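Long-range contacts in flavoprotein (Thermotoga maritima, PDB 5V8S), which probably works as an electron-transferring oxidoreductase, pairing a di-iron site in a metallo-beta-lactamase-like domain with an FMN-binding flavodoxin-like domain: residues G183-P188 against T207-T212; S197-Y202 against L242-D247; L356-H361 against E400-L405. The protein carries 1 engineered substitution. All coordinates share one frame; numbering follows the deposited sequence.

Interaction 1: residues G183-P188 against T207-T212; sequences GGYLLP and TKYIVT
Tyr185 and Tyr209 meet as a T-shaped pair next to the di-iron site of the metallo-beta-lactamase-like fold, where the loop after strand 175-179 folds back on helix 196-214. The ring planes stand at 79° and the centroids lie 5.4 Å apart, with the edge of Tyr209 directed at the face of Tyr185. The touching rim atom is Tyr209 CD1, 3.9 Å from Tyr185 CE1 and displaced from the middle of the face. Tyr209 CB adds a CH-pi contact over the face of Tyr185, 4.1 Å from its centroid. Tyr209 CG is anti to the backbone N (chi1 178°); beyond it the ring lies beside Gly183 and Gly184. Its own face receives peptide atoms, Gly184 N and Gly183 C, while Gly183 O comes within 3.3 Å of Tyr209 CD2. The Tyr209 side chain lies about 4 Å from the bound mu-oxo-diiron and touches Asp180 of that pocket; Gly184 is bonded through its backbone to His240, another pocket residue.

Tyr185 is held at its far end as well. Its OH donates to Thr212 OG1 over 2.8 Å, close to the ring plane, while the aliphatic part of Lys208 also packs on the ring, its CG 3.9 Å from Tyr185 CD2. The extended Lys208 chain continues past the ring to salt bridges with Glu312 and Glu48. Thr212 OG1 takes up the position between the backbone N and the carbonyl carbon (chi1 59°), from which it reaches back along its own helix. There it donates to Lys208 O over 2.8 Å, and this oxygen also accepts from Thr212 N, the two donors arriving from opposite faces of the carbonyl plane.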
loop_
_atom_site.group_PDB
_atom_site.type_symbol
_atom_site.label_atom_id
_atom_site.label_comp_id
_atom_site.label_asym_id
_atom_site.label_seq_id
_atom_site.Cartn_x
_atom_site.Cartn_y
_atom_site.Cartn_z
ATOM N N GLY A 183 16.516 19.001 -5.668
ATOM C CA GLY A 183 15.142 19.292 -5.333
ATOM C C GLY A 183 14.732 18.747 -3.977
ATOM O O GLY A 183 15.447 17.984 -3.345
ATOM N N GLY A 184 13.547 19.168 -3.559
ATOM C CA GLY A 184 12.911 18.640 -2.367
ATOM C C GLY A 184 11.414 18.843 -2.463
ATOM O O GLY A 184 10.930 19.643 -3.268
ATOM N N TYR A 185 10.678 18.107 -1.619
ATOM C CA TYR A 185 9.269 18.389 -1.410
ATOM C C TYR A 185 9.135 19.601 -0.481
ATOM O O TYR A 185 10.136 20.151 -0.011
ATOM C CB TYR A 185 8.580 17.178 -0.771
ATOM C CG TYR A 185 8.610 15.903 -1.585
ATOM C CD1 TYR A 185 8.120 15.861 -2.887
ATOM C CD2 TYR A 185 9.092 14.726 -1.034
ATOM C CE1 TYR A 185 8.103 14.658 -3.617
ATOM C CE2 TYR A 185 9.085 13.536 -1.740
ATOM C CZ TYR A 185 8.595 13.500 -3.042
ATOM O OH TYR A 185 8.573 12.314 -3.764
ATOM N N LEU A 186 7.880 19.999 -0.209
ATOM C CA LEU A 186 7.492 21.118 0.662
ATOM C C LEU A 186 7.285 22.395 -0.144
ATOM O O LEU A 186 7.956 22.626 -1.158
ATOM C CB LEU A 186 8.501 21.381 1.808
ATOM C CG LEU A 186 8.023 22.335 2.927
ATOM C CD1 LEU A 186 6.948 21.738 3.800
ATOM C CD2 LEU A 186 9.193 22.791 3.802
ATOM N N LEU A 187 6.379 23.251 0.328
ATOM C CA LEU A 187 6.146 24.553 -0.278
ATOM C C LEU A 187 6.580 25.648 0.683
ATOM O O LEU A 187 5.732 26.263 1.344
ATOM C CB LEU A 187 4.662 24.698 -0.598
ATOM C CG LEU A 187 4.099 23.606 -1.509
ATOM C CD1 LEU A 187 2.576 23.743 -1.617
ATOM C CD2 LEU A 187 4.785 23.636 -2.875
ATOM N N PRO A 188 7.879 25.928 0.782
ATOM C CA PRO A 188 8.354 26.859 1.802
ATOM C C PRO A 188 7.853 28.267 1.541
ATOM O O PRO A 188 7.572 28.669 0.410
ATOM C CB PRO A 188 9.881 26.781 1.673
ATOM C CG PRO A 188 10.158 25.581 0.848
ATOM C CD PRO A 188 8.987 25.398 -0.028
ATOM N N THR A 207 15.397 15.061 2.136
ATOM C CA THR A 207 15.716 13.648 2.301
ATOM C C THR A 207 14.588 12.777 1.765
ATOM O O THR A 207 14.832 11.779 1.078
ATOM C CB THR A 207 15.954 13.338 3.773
ATOM O OG1 THR A 207 17.047 14.145 4.222
ATOM C CG2 THR A 207 16.307 11.867 3.948
ATOM N N LYS A 208 13.345 13.137 2.084
ATOM C CA LYS A 208 12.195 12.377 1.601
ATOM C C LYS A 208 12.166 12.321 0.078
ATOM O O LYS A 208 11.896 11.265 -0.505
ATOM C CB LYS A 208 10.923 13.023 2.144
ATOM C CG LYS A 208 9.643 12.244 1.910
ATOM C CD LYS A 208 8.484 13.041 2.522
ATOM C CE LYS A 208 7.126 12.457 2.275
ATOM N NZ LYS A 208 6.069 13.296 2.927
ATOM N N TYR A 209 12.430 13.457 -0.580
ATOM C CA TYR A 209 12.511 13.525 -2.038
ATOM C C TYR A 209 13.644 12.651 -2.572
ATOM O O TYR A 209 13.459 11.876 -3.517
ATOM C CB TYR A 209 12.709 14.991 -2.458
ATOM C CG TYR A 209 12.861 15.158 -3.943
ATOM C CD1 TYR A 209 11.745 15.265 -4.755
ATOM C CD2 TYR A 209 14.125 15.206 -4.544
ATOM C CE1 TYR A 209 11.874 15.413 -6.128
ATOM C CE2 TYR A 209 14.252 15.341 -5.899
ATOM C CZ TYR A 209 13.119 15.436 -6.684
ATOM O OH TYR A 209 13.253 15.566 -8.048
ATOM N N ILE A 210 14.836 12.766 -1.989
ATOM C CA ILE A 210 15.966 11.966 -2.450
ATOM C C ILE A 210 15.619 10.492 -2.441
ATOM O O ILE A 210 15.823 9.778 -3.427
ATOM C CB ILE A 210 17.220 12.232 -1.597
ATOM C CG1 ILE A 210 17.732 13.645 -1.801
ATOM C CG2 ILE A 210 18.302 11.232 -1.955
ATOM C CD1 ILE A 210 18.764 14.060 -0.751
ATOM N N VAL A 211 15.145 9.998 -1.303
ATOM C CA VAL A 211 14.944 8.557 -1.174
ATOM C C VAL A 211 13.845 8.083 -2.121
ATOM O O VAL A 211 14.014 7.100 -2.858
ATOM C CB VAL A 211 14.663 8.149 0.284
ATOM C CG1 VAL A 211 14.454 6.628 0.371
ATOM C CG2 VAL A 211 15.810 8.563 1.219
ATOM N N THR A 212 12.704 8.780 -2.124
ATOM C CA THR A 212 11.568 8.332 -2.924
ATOM C C THR A 212 11.821 8.440 -4.421
ATOM O O THR A 212 11.425 7.542 -5.167
ATOM C CB THR A 212 10.264 9.050 -2.554
ATOM O OG1 THR A 212 10.385 10.467 -2.724
ATOM C CG2 THR A 212 9.829 8.694 -1.127
#

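Interaction 2: residues S197-Y202 against L242-D247; sequences SVVERY and LIWKKD
The side chains of Tyr202 and Leu242 run past one another in opposing senses, the isobutyl group of the leucine lying over one face of the phenol. Leu242 CG is 4.0 Å from the ring centroid and 16° off the normal, a CH-pi contact, and Leu242 CD1 comes to 3.6 Å from Tyr202 CD2. The hydroxyl is engaged by the backbone of the same residue: Leu242 N donates to Tyr202 OH at 3.2 Å, somewhat bent, with 147° at the hydrogen. The CB of Tyr202 points toward this loop, and its CG is anti to the backbone N (chi1 176°).

Trp244 meets the tyrosine rim to rim, its CZ2 3.9 Å from Tyr202 CE2. A water lies in the plane of both rings and joins three groups. It accepts from Tyr202 OH at 2.7 Å and from Trp244 NE1 at 2.9 Å, and it donates to Leu242 O at 2.8 Å. Farther out along the indole, Val199 CG1 packs obliquely on Trp244 CH2, while Val198 CG1 touches Leu242 CD1.

A second shell packs against both partners. Pro188 packs on Val198 and Leu242, and Asp193 touches Val199 and Trp244 while its carboxylate accepts from the backbone N atoms of Lys245, Lys246 and Asp247. The contact therefore joins helix 196-214 to the segment that leads from the strand 235-238 region into helix 248-260, with Asp247 at the N-cap of the latter.

In this buried setting the phenol oxygen both accepts from a peptide N-H and donates to the water, so its hydrogen has a defined direction. The water's two incoming bonds and one outgoing bond likewise satisfy the indole N-H and the Leu242 carbonyl without a direct bond between them.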
loop_
_atom_site.group_PDB
_atom_site.type_symbol
_atom_site.label_atom_id
_atom_site.label_comp_id
_atom_site.label_asym_id
_atom_site.label_seq_id
_atom_site.Cartn_x
_atom_site.Cartn_y
_atom_site.Cartn_z
ATOM N N SER A 197 15.728 29.007 9.876
ATOM C CA SER A 197 14.680 28.136 10.399
ATOM C C SER A 197 13.926 27.453 9.267
ATOM O O SER A 197 13.511 26.297 9.415
ATOM C CB SER A 197 13.726 28.912 11.311
ATOM O OG SER A 197 12.809 29.704 10.568
ATOM N N VAL A 198 13.761 28.136 8.130
ATOM C CA VAL A 198 13.171 27.502 6.953
ATOM C C VAL A 198 14.077 26.387 6.443
ATOM O O VAL A 198 13.616 25.291 6.118
ATOM C CB VAL A 198 12.889 28.546 5.853
ATOM C CG1 VAL A 198 12.488 27.874 4.527
ATOM C CG2 VAL A 198 11.815 29.543 6.319
ATOM N N VAL A 199 15.378 26.651 6.348
ATOM C CA VAL A 199 16.293 25.625 5.850
ATOM C C VAL A 199 16.217 24.373 6.717
ATOM O O VAL A 199 16.154 23.247 6.205
ATOM C CB VAL A 199 17.726 26.173 5.753
ATOM C CG1 VAL A 199 18.716 25.040 5.528
ATOM C CG2 VAL A 199 17.818 27.199 4.637
ATOM N N GLU A 200 16.209 24.548 8.048
ATOM C CA GLU A 200 16.196 23.390 8.939
ATOM C C GLU A 200 14.911 22.588 8.804
ATOM O O GLU A 200 14.944 21.355 8.851
ATOM C CB GLU A 200 16.400 23.827 10.390
ATOM C CG GLU A 200 17.820 24.301 10.642
ATOM C CD GLU A 200 18.037 24.848 12.044
ATOM O OE1 GLU A 200 17.331 24.407 12.970
ATOM O OE2 GLU A 200 18.922 25.719 12.219
ATOM N N ARG A 201 13.762 23.254 8.670
ATOM C CA ARG A 201 12.510 22.545 8.451
ATOM C C ARG A 201 12.477 21.881 7.083
ATOM O O ARG A 201 11.782 20.886 6.904
ATOM C CB ARG A 201 11.378 23.555 8.607
ATOM C CG ARG A 201 10.036 23.153 8.189
ATOM C CD ARG A 201 9.041 24.306 8.425
ATOM N NE ARG A 201 9.588 25.404 9.237
ATOM C CZ ARG A 201 9.477 26.695 8.930
ATOM N NH1 ARG A 201 8.816 27.086 7.837
ATOM N NH2 ARG A 201 10.022 27.601 9.730
ATOM N N TYR A 202 13.182 22.450 6.098
ATOM C CA TYR A 202 13.118 21.982 4.716
ATOM C C TYR A 202 13.936 20.711 4.493
ATOM O O TYR A 202 13.519 19.834 3.731
ATOM C CB TYR A 202 13.596 23.112 3.799
ATOM C CG TYR A 202 13.689 22.759 2.328
ATOM C CD1 TYR A 202 12.577 22.331 1.614
ATOM C CD2 TYR A 202 14.891 22.902 1.631
ATOM C CE1 TYR A 202 12.656 22.032 0.277
ATOM C CE2 TYR A 202 14.977 22.601 0.269
ATOM C CZ TYR A 202 13.849 22.155 -0.393
ATOM O OH TYR A 202 13.923 21.871 -1.742
ATOM N N LEU A 242 13.431 24.854 -2.698
ATOM C CA LEU A 242 14.189 26.074 -2.493
ATOM C C LEU A 242 15.319 26.221 -3.505
ATOM O O LEU A 242 15.927 25.244 -3.956
ATOM C CB LEU A 242 14.808 26.041 -1.104
ATOM C CG LEU A 242 13.918 26.320 0.109
ATOM C CD1 LEU A 242 14.828 26.519 1.306
ATOM C CD2 LEU A 242 12.998 27.537 -0.091
ATOM N N ILE A 243 15.639 27.484 -3.796
ATOM C CA ILE A 243 16.848 27.884 -4.508
ATOM C C ILE A 243 17.923 28.144 -3.468
ATOM O O ILE A 243 17.628 28.657 -2.381
ATOM C CB ILE A 243 16.562 29.153 -5.327
ATOM C CG1 ILE A 243 15.561 28.836 -6.428
ATOM C CG2 ILE A 243 17.839 29.774 -5.885
ATOM C CD1 ILE A 243 14.826 30.047 -6.903
ATOM N N TRP A 244 19.165 27.807 -3.795
ATOM C CA TRP A 244 20.284 27.953 -2.867
ATOM C C TRP A 244 21.265 28.982 -3.419
ATOM O O TRP A 244 22.062 28.680 -4.309
ATOM C CB TRP A 244 20.942 26.601 -2.613
ATOM C CG TRP A 244 19.997 25.639 -1.952
ATOM C CD1 TRP A 244 18.915 25.012 -2.522
ATOM C CD2 TRP A 244 20.024 25.214 -0.581
ATOM N NE1 TRP A 244 18.289 24.219 -1.587
ATOM C CE2 TRP A 244 18.954 24.320 -0.394
ATOM C CE3 TRP A 244 20.866 25.485 0.495
ATOM C CZ2 TRP A 244 18.701 23.709 0.835
ATOM C CZ3 TRP A 244 20.612 24.883 1.715
ATOM C CH2 TRP A 244 19.542 24.000 1.873
ATOM N N LYS A 245 21.185 30.194 -2.884
ATOM C CA LYS A 245 22.081 31.286 -3.236
ATOM C C LYS A 245 23.109 31.599 -2.163
ATOM O O LYS A 245 24.196 32.086 -2.482
ATOM C CB LYS A 245 21.257 32.551 -3.513
ATOM C CG LYS A 245 20.524 32.519 -4.845
ATOM C CD LYS A 245 19.456 33.614 -4.955
ATOM C CE LYS A 245 20.042 35.006 -4.935
ATOM N NZ LYS A 245 18.968 36.050 -5.067
ATOM N N LYS A 246 22.802 31.327 -0.901
ATOM C CA LYS A 246 23.735 31.641 0.169
ATOM C C LYS A 246 24.749 30.519 0.374
ATOM O O LYS A 246 25.945 30.783 0.522
ATOM C CB LYS A 246 22.936 31.942 1.434
ATOM C CG LYS A 246 23.736 32.051 2.725
ATOM C CD LYS A 246 22.804 32.375 3.892
ATOM C CE LYS A 246 23.148 31.569 5.130
ATOM N NZ LYS A 246 22.121 31.703 6.223
ATOM N N ASP A 247 24.306 29.258 0.371
ATOM C CA ASP A 247 25.162 28.142 0.774
ATOM C C ASP A 247 24.770 26.889 -0.006
ATOM O O ASP A 247 24.293 25.904 0.567
ATOM C CB ASP A 247 25.027 27.918 2.282
ATOM C CG ASP A 247 26.068 26.975 2.855
ATOM O OD1 ASP A 247 26.965 26.507 2.140
ATOM O OD2 ASP A 247 25.975 26.696 4.063
HETATM O O HOH W 1 16.215 22.631 -2.915
#

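Interaction 3: residues L356-H361 against E400-L405; sequences LVFGVH and EAISLL
Leu356 CD1 is the atom on which the close packing converges: within 4.1 Å it meets three residues of the helix. Ile402 CD1 lies 3.7 Å from it, the two side chains crossing at about a right angle, and Leu405 CB follows at 4.0 Å. The closest approach is to a backbone atom, Ala401 O at 3.5 Å from the same methyl. That oxygen already accepts the helical bond from Leu405 N, so the leucine methyl rests on a carbonyl whose polar need is met within the helix. Ile402 CD1 gets there by a bent side chain, with CD1 turned at chi2 -51°.

These are residues of the flavodoxin-like domain with its five-stranded parallel sheet. Residues 356-360 of strand 354-360 run nearly antiparallel to residues 400-405 of helix 395-409. The axes of these two pieces make 165° and approach to 9.8 Å, a separation bridged here by apolar side chains without a hydrogen bond. Ile324 of the neighbouring strand touches Leu356, Phe358 and Ile402, and helix 278-292 packs on Phe358 and Ile402.

Toward the carboxyl end of the strand the packing thins. Phe358 reaches the helix with CZ, 3.9 Å from Ala401 CB, and Ile402 CD1 stands more distantly at the ring edge, 4.4 Å from CZ. Beyond Phe358 the strand draws away from residues 400-405, toward the end where flavodoxins typically bind FMN. On the solvent side, Leu404 is exposed although its CB points at the strand, and its CD2 stays 4.9 Å from Leu356 CD2.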
loop_
_atom_site.group_PDB
_atom_site.type_symbol
_atom_site.label_atom_id
_atom_site.label_comp_id
_atom_site.label_asym_id
_atom_site.label_seq_id
_atom_site.Cartn_x
_atom_site.Cartn_y
_atom_site.Cartn_z
ATOM N N LEU A 356 17.749 -5.747 13.345
ATOM C CA LEU A 356 17.183 -6.818 14.158
ATOM C C LEU A 356 15.834 -7.194 13.573
ATOM O O LEU A 356 15.057 -6.314 13.193
ATOM C CB LEU A 356 16.921 -6.367 15.596
ATOM C CG LEU A 356 18.122 -5.964 16.448
ATOM C CD1 LEU A 356 17.661 -5.478 17.815
ATOM C CD2 LEU A 356 19.107 -7.125 16.567
ATOM N N VAL A 357 15.538 -8.495 13.544
ATOM C CA VAL A 357 14.246 -8.997 13.102
ATOM C C VAL A 357 13.594 -9.717 14.272
ATOM O O VAL A 357 14.222 -10.571 14.911
ATOM C CB VAL A 357 14.365 -9.930 11.883
ATOM C CG1 VAL A 357 12.971 -10.496 11.505
ATOM C CG2 VAL A 357 14.996 -9.199 10.712
ATOM N N PHE A 358 12.369 -9.319 14.583
ATOM C CA PHE A 358 11.484 -10.035 15.487
ATOM C C PHE A 358 10.337 -10.566 14.640
ATOM O O PHE A 358 9.738 -9.820 13.865
ATOM C CB PHE A 358 10.917 -9.092 16.563
ATOM C CG PHE A 358 11.942 -8.542 17.527
ATOM C CD1 PHE A 358 12.786 -7.517 17.158
ATOM C CD2 PHE A 358 12.023 -9.016 18.821
ATOM C CE1 PHE A 358 13.717 -7.006 18.061
ATOM C CE2 PHE A 358 12.952 -8.510 19.719
ATOM C CZ PHE A 358 13.801 -7.507 19.342
ATOM N N GLY A 359 10.016 -11.837 14.779
ATOM C CA GLY A 359 8.977 -12.401 13.937
ATOM C C GLY A 359 8.219 -13.502 14.634
ATOM O O GLY A 359 8.787 -14.260 15.429
ATOM N N VAL A 360 6.920 -13.581 14.330
ATOM C CA VAL A 360 6.091 -14.665 14.824
ATOM C C VAL A 360 6.479 -15.957 14.128
ATOM O O VAL A 360 6.820 -15.968 12.937
ATOM C CB VAL A 360 4.626 -14.310 14.527
ATOM C CG1 VAL A 360 3.743 -15.497 14.791
ATOM C CG2 VAL A 360 4.212 -13.112 15.384
ATOM N N HIS A 361 6.404 -17.061 14.868
ATOM C CA HIS A 361 6.615 -18.389 14.302
ATOM C C HIS A 361 5.263 -18.895 13.816
ATOM O O HIS A 361 4.426 -19.339 14.611
ATOM C CB HIS A 361 7.201 -19.322 15.351
ATOM C CG HIS A 361 7.467 -20.703 14.843
ATOM N ND1 HIS A 361 7.945 -20.949 13.574
ATOM C CD2 HIS A 361 7.320 -21.913 15.432
ATOM C CE1 HIS A 361 8.078 -22.252 13.401
ATOM N NE2 HIS A 361 7.709 -22.860 14.515
ATOM N N GLU A 400 18.377 -9.278 25.106
ATOM C CA GLU A 400 19.570 -9.801 24.446
ATOM C C GLU A 400 19.723 -9.208 23.055
ATOM O O GLU A 400 20.835 -8.859 22.638
ATOM C CB GLU A 400 19.515 -11.328 24.336
ATOM C CG GLU A 400 19.856 -12.064 25.602
ATOM C CD GLU A 400 19.705 -13.575 25.467
ATOM O OE1 GLU A 400 19.180 -14.042 24.429
ATOM O OE2 GLU A 400 20.108 -14.283 26.418
ATOM N N ALA A 401 18.619 -9.095 22.317
ATOM C CA ALA A 401 18.702 -8.581 20.956
ATOM C C ALA A 401 19.107 -7.118 20.965
ATOM O O ALA A 401 19.956 -6.699 20.178
ATOM C CB ALA A 401 17.364 -8.752 20.242
ATOM N N ILE A 402 18.487 -6.320 21.832
ATOM C CA ILE A 402 18.845 -4.909 21.900
ATOM C C ILE A 402 20.295 -4.744 22.355
ATOM O O ILE A 402 21.021 -3.879 21.849
ATOM C CB ILE A 402 17.855 -4.131 22.788
ATOM C CG1 ILE A 402 16.404 -4.355 22.341
ATOM C CG2 ILE A 402 18.201 -2.646 22.773
ATOM C CD1 ILE A 402 16.140 -4.142 20.877
ATOM N N SER A 403 20.744 -5.565 23.311
ATOM C CA SER A 403 22.146 -5.512 23.728
ATOM C C SER A 403 23.090 -5.870 22.587
ATOM O O SER A 403 24.167 -5.279 22.452
ATOM C CB SER A 403 22.386 -6.454 24.901
ATOM O OG SER A 403 21.707 -6.010 26.058
ATOM N N LEU A 404 22.712 -6.847 21.764
ATOM C CA LEU A 404 23.526 -7.203 20.606
ATOM C C LEU A 404 23.656 -6.023 19.656
ATOM O O LEU A 404 24.752 -5.731 19.151
ATOM C CB LEU A 404 22.890 -8.398 19.898
ATOM C CG LEU A 404 23.662 -9.048 18.754
ATOM C CD1 LEU A 404 24.933 -9.677 19.283
ATOM C CD2 LEU A 404 22.784 -10.081 18.053
ATOM N N LEU A 405 22.547 -5.316 19.423
ATOM C CA LEU A 405 22.570 -4.132 18.570
ATOM C C LEU A 405 23.465 -3.042 19.157
ATOM O O LEU A 405 24.244 -2.409 18.436
ATOM C CB LEU A 405 21.141 -3.620 18.394
ATOM C CG LEU A 405 21.027 -2.393 17.499
ATOM C CD1 LEU A 405 21.538 -2.713 16.099
ATOM C CD2 LEU A 405 19.604 -1.897 17.442
#

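Overall arrangement
All three contacts are buried at their touching residues, but they occupy two parts of the molecule. Interactions 1 and 2 share helix 196-214, have centres 12 Å apart and touch: Tyr202 OH lies 3.3 Å from Gly184 N. Interaction 1, nearer the middle of the chain and beside the di-iron pocket, combines aromatic packing with hydroxyl bonds; interaction 2, farther from the metals, adds a bridging water. Interaction 3 belongs to the flavodoxin-like part, its centre 32 Å and 39 Å from the other two, and is made by apolar side chains, with no hydrogen bond across it. Thus polar side chains accompany the helix-to-loop packing, whereas the strand-to-helix packing does without them.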